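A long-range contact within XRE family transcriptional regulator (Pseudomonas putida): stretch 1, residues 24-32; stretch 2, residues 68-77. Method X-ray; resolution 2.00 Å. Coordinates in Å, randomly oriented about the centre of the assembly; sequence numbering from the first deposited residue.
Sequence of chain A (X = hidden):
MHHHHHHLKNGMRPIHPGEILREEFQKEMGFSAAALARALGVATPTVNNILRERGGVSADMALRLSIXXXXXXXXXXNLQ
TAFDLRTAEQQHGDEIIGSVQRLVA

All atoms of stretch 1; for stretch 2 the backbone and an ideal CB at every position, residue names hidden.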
# COMPACT_ATOMS: atom_id res chain seq x y z
N GLU A 24 -20.08 1.86 -4.77
CA GLU A 24 -20.61 0.55 -4.45
C GLU A 24 -21.22 0.48 -3.05
O GLU A 24 -22.23 -0.17 -2.84
CB GLU A 24 -19.52 -0.52 -4.59
CG GLU A 24 -18.86 -0.52 -5.97
CD GLU A 24 -18.22 -1.85 -6.31
OE1 GLU A 24 -18.48 -2.83 -5.57
OE2 GLU A 24 -17.46 -1.93 -7.31
N PHE A 25 -20.60 1.15 -2.08
CA PHE A 25 -21.10 1.09 -0.71
C PHE A 25 -22.04 2.24 -0.40
O PHE A 25 -23.18 2.00 0.01
CB PHE A 25 -19.93 1.06 0.28
CG PHE A 25 -19.20 -0.23 0.26
CD1 PHE A 25 -18.20 -0.46 -0.66
CD2 PHE A 25 -19.56 -1.26 1.13
CE1 PHE A 25 -17.53 -1.67 -0.70
CE2 PHE A 25 -18.90 -2.48 1.09
CZ PHE A 25 -17.89 -2.69 0.17
N GLN A 26 -21.59 3.47 -0.62
CA GLN A 26 -22.41 4.63 -0.27
C GLN A 26 -23.69 4.77 -1.09
O GLN A 26 -24.78 4.94 -0.51
CB GLN A 26 -21.60 5.93 -0.42
CG GLN A 26 -22.37 7.10 0.14
CD GLN A 26 -21.60 8.39 0.10
OE1 GLN A 26 -20.73 8.59 -0.75
NE2 GLN A 26 -21.90 9.28 1.04
N LYS A 27 -23.57 4.72 -2.42
CA LYS A 27 -24.70 4.97 -3.31
C LYS A 27 -25.88 4.05 -2.99
O LYS A 27 -27.03 4.45 -3.09
CB LYS A 27 -24.29 4.80 -4.78
CG LYS A 27 -25.44 4.75 -5.78
CD LYS A 27 -24.95 4.23 -7.15
CE LYS A 27 -26.07 4.20 -8.19
NZ LYS A 27 -26.60 2.82 -8.41
N GLU A 28 -25.55 2.84 -2.57
CA GLU A 28 -26.55 1.86 -2.20
C GLU A 28 -27.05 2.04 -0.76
O GLU A 28 -28.21 2.39 -0.55
CB GLU A 28 -25.98 0.46 -2.37
CG GLU A 28 -26.76 -0.59 -1.64
CD GLU A 28 -26.03 -1.92 -1.58
OE1 GLU A 28 -24.83 -1.96 -1.93
OE2 GLU A 28 -26.68 -2.92 -1.18
N MET A 29 -26.17 1.83 0.23
CA MET A 29 -26.57 1.85 1.64
C MET A 29 -27.08 3.20 2.09
O MET A 29 -27.74 3.30 3.13
CB MET A 29 -25.40 1.43 2.53
CG MET A 29 -24.70 0.19 2.07
SD MET A 29 -23.23 -0.12 3.06
CE MET A 29 -23.98 -0.57 4.63
N GLY A 30 -26.76 4.24 1.34
CA GLY A 30 -27.31 5.56 1.58
C GLY A 30 -26.74 6.38 2.74
O GLY A 30 -27.34 7.38 3.12
N PHE A 31 -25.60 5.97 3.30
CA PHE A 31 -25.05 6.69 4.45
C PHE A 31 -24.47 8.05 4.06
O PHE A 31 -24.01 8.25 2.92
CB PHE A 31 -23.98 5.84 5.16
CG PHE A 31 -22.83 5.40 4.28
CD1 PHE A 31 -21.86 6.31 3.84
CD2 PHE A 31 -22.69 4.07 3.90
CE1 PHE A 31 -20.80 5.90 3.05
CE2 PHE A 31 -21.64 3.65 3.12
CZ PHE A 31 -20.69 4.56 2.68
N SER A 32 -24.50 8.99 5.01
CA SER A 32 -23.76 10.25 4.88
C SER A 32 -22.29 10.02 5.26
O SER A 32 -21.94 9.00 5.86
CB SER A 32 -24.36 11.34 5.78
OG SER A 32 -24.05 11.10 7.14
N UNK A 68 -16.42 -2.28 9.85
CA UNK A 68 -17.60 -1.45 9.69
C UNK A 68 -18.49 -1.89 8.53
O UNK A 68 -19.72 -1.86 8.64
CB UNK A 68 -17.18 0.01 9.49
N UNK A 69 -17.88 -2.31 7.43
CA UNK A 69 -18.65 -2.61 6.22
C UNK A 69 -18.65 -4.08 5.82
O UNK A 69 -19.15 -4.42 4.75
CB UNK A 69 -18.10 -1.78 5.05
N UNK A 70 -18.07 -4.93 6.67
CA UNK A 70 -18.04 -6.39 6.44
C UNK A 70 -17.19 -6.82 5.23
O UNK A 70 -17.66 -7.56 4.36
CB UNK A 70 -19.47 -6.90 6.25
N UNK A 71 -15.94 -6.38 5.20
CA UNK A 71 -15.02 -6.81 4.14
C UNK A 71 -13.76 -7.32 4.80
O UNK A 71 -13.64 -7.26 6.01
CB UNK A 71 -14.71 -5.67 3.16
N UNK A 72 -12.82 -7.79 4.00
CA UNK A 72 -11.48 -8.00 4.52
C UNK A 72 -10.75 -6.64 4.50
O UNK A 72 -11.15 -5.74 3.76
CB UNK A 72 -10.73 -9.05 3.70
N UNK A 73 -9.69 -6.49 5.30
CA UNK A 73 -8.97 -5.23 5.18
C UNK A 73 -8.03 -5.26 3.96
O UNK A 73 -7.69 -4.19 3.44
CB UNK A 73 -8.18 -4.95 6.46
N UNK A 74 -7.66 -6.45 3.48
CA UNK A 74 -6.86 -6.54 2.26
C UNK A 74 -7.61 -5.94 1.06
O UNK A 74 -6.99 -5.31 0.20
CB UNK A 74 -6.49 -8.00 1.98
N UNK A 75 -8.93 -6.10 1.03
CA UNK A 75 -9.76 -5.56 -0.06
C UNK A 75 -9.44 -4.09 -0.28
O UNK A 75 -9.21 -3.65 -1.41
CB UNK A 75 -11.25 -5.74 0.25
N UNK A 76 -9.39 -3.33 0.81
CA UNK A 76 -9.14 -1.89 0.73
C UNK A 76 -7.69 -1.54 0.40
O UNK A 76 -7.46 -0.69 -0.46
CB UNK A 76 -9.53 -1.23 2.05
N UNK A 77 -6.72 -2.17 1.07
CA UNK A 77 -5.31 -1.86 0.83
C UNK A 77 -4.86 -2.32 -0.56
O UNK A 77 -4.02 -1.69 -1.18
CB UNK A 77 -4.44 -2.51 1.90

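Stretch 1 offers stretch 2 an apolar surface: the ring of Phe-25, with Met-29 and Phe-31 nearby. At position 68 the backbone is helical (phi/psi -66/-38) and the ideal CB has nothing of stretch 1 within 5.5 Å, so many side chains would suit; the residue is Cys-68, which makes no contact here.

Position 69 is the most constrained. Its CA lies 8.2 Å from the CA of Phe-25, CA-to-CB points toward stretch 1, and the ideal CB is 4.1 Å from Phe-25 CE2. A medium-sized aliphatic such as leucine, isoleucine or methionine would suit. The residue is Leu-69, chi1 m and chi2 t. Leu-69 CD1 lies over one face of the Phe-25 ring, 4.0 Å from Phe-25 CD2, while Leu-69 CD2 comes within 4.3 Å of Met-29 SD and 4.5 Å of Phe-31 CE2.

Position 70 has positive phi (66/53), which favours glycine, asparagine or aspartate; its CB points sideways, and no atom of stretch 1 lies within 5.5 Å of the ideal CB. It is Asp-70, the first residue to leave the helical conformation, with OD2 bonded elsewhere in the structure.

Position 71 is extended (-128/178), its CB directed toward stretch 1 with the ideal CB 5.3 Å from Phe-25 CZ. This leaves room for a short side chain with an apolar part, such as threonine, valine or alanine. Thr-71 CG2 sits 3.9 Å from Phe-25 CZ; Thr-71 OG1 donates to the backbone O of position 72 at 2.8 Å.

Position 72 is out of reach, but its angles (-82/159) just before a helix suit an N-cap: serine, threonine, aspartate or asparagine. Thr-72 fills that role, Thr-72 OG1 accepting from the backbone N of position 75 at 3.1 Å. Position 73 also lies beyond stretch 1; phi of -80 permits proline, and it is Pro-73. Position 74 is helical (-61/-35) and out of reach, leaving the choice open; it is Glu-74.

At position 75 the CB points toward stretch 1, yet no atom of stretch 1 lies within 5.5 Å of the ideal CB, so contact requires a long apolar or aromatic side chain. Phe-75, chi1 t, brings Phe-75 CE2 to 4.1 Å from Phe-25 CE1.

Position 76 points sideways, and a large side chain would be needed to come back to Phe-25. Trp-76 does so: Trp-76 CH2 is 3.7 Å from Phe-25 CE1, and the centroids of the Phe-25 ring and the Trp-76 six-membered ring are 5.4 Å apart, planes at an oblique 47°. Trp-76 NE1 makes a weak 2.9 Å hydrogen bond to Thr-71 OG1. Position 77 is helical (-69/-34) and out of reach, so stretch 1 sets no preference; it is Leu-77.

Stretch 2 68-77: CLDTTPEFWL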
# COMPACT_ATOMS: atom_id res chain seq x y z
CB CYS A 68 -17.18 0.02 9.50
SG CYS A 68 -18.55 1.15 9.31
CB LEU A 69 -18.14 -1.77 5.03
CG LEU A 69 -18.09 -0.25 5.16
CD1 LEU A 69 -17.31 0.36 4.00
CD2 LEU A 69 -19.50 0.33 5.21
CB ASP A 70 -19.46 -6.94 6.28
CG ASP A 70 -20.24 -6.94 7.57
OD1 ASP A 70 -19.64 -7.27 8.62
OD2 ASP A 70 -21.45 -6.60 7.54
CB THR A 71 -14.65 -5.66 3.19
OG1 THR A 71 -13.77 -4.77 3.88
CG2 THR A 71 -15.88 -4.91 2.73
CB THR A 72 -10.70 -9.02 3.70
OG1 THR A 72 -10.38 -8.46 2.43
CG2 THR A 72 -11.52 -10.31 3.53
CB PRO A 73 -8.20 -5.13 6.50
CG PRO A 73 -7.99 -6.53 6.91
CD PRO A 73 -9.19 -7.31 6.43
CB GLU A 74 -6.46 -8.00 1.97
CG GLU A 74 -5.30 -8.52 2.85
CD GLU A 74 -5.75 -8.94 4.25
OE1 GLU A 74 -6.96 -8.87 4.55
OE2 GLU A 74 -4.87 -9.36 5.04
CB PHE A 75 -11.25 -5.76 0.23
CG PHE A 75 -12.18 -5.07 -0.74
CD1 PHE A 75 -12.37 -5.57 -2.02
CD2 PHE A 75 -12.89 -3.93 -0.37
CE1 PHE A 75 -13.23 -4.94 -2.91
CE2 PHE A 75 -13.76 -3.29 -1.26
CZ PHE A 75 -13.92 -3.80 -2.54
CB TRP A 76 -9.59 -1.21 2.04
CG TRP A 76 -11.08 -1.37 2.21
CD1 TRP A 76 -11.72 -2.23 3.06
CD2 TRP A 76 -12.10 -0.72 1.44
NE1 TRP A 76 -13.09 -2.12 2.90
CE2 TRP A 76 -13.35 -1.20 1.91
CE3 TRP A 76 -12.09 0.24 0.42
CZ2 TRP A 76 -14.57 -0.76 1.39
CZ3 TRP A 76 -13.31 0.68 -0.10
CH2 TRP A 76 -14.53 0.19 0.39
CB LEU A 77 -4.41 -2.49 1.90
CG LEU A 77 -4.46 -1.88 3.30
CD1 LEU A 77 -3.18 -2.17 4.07
CD2 LEU A 77 -4.69 -0.39 3.21
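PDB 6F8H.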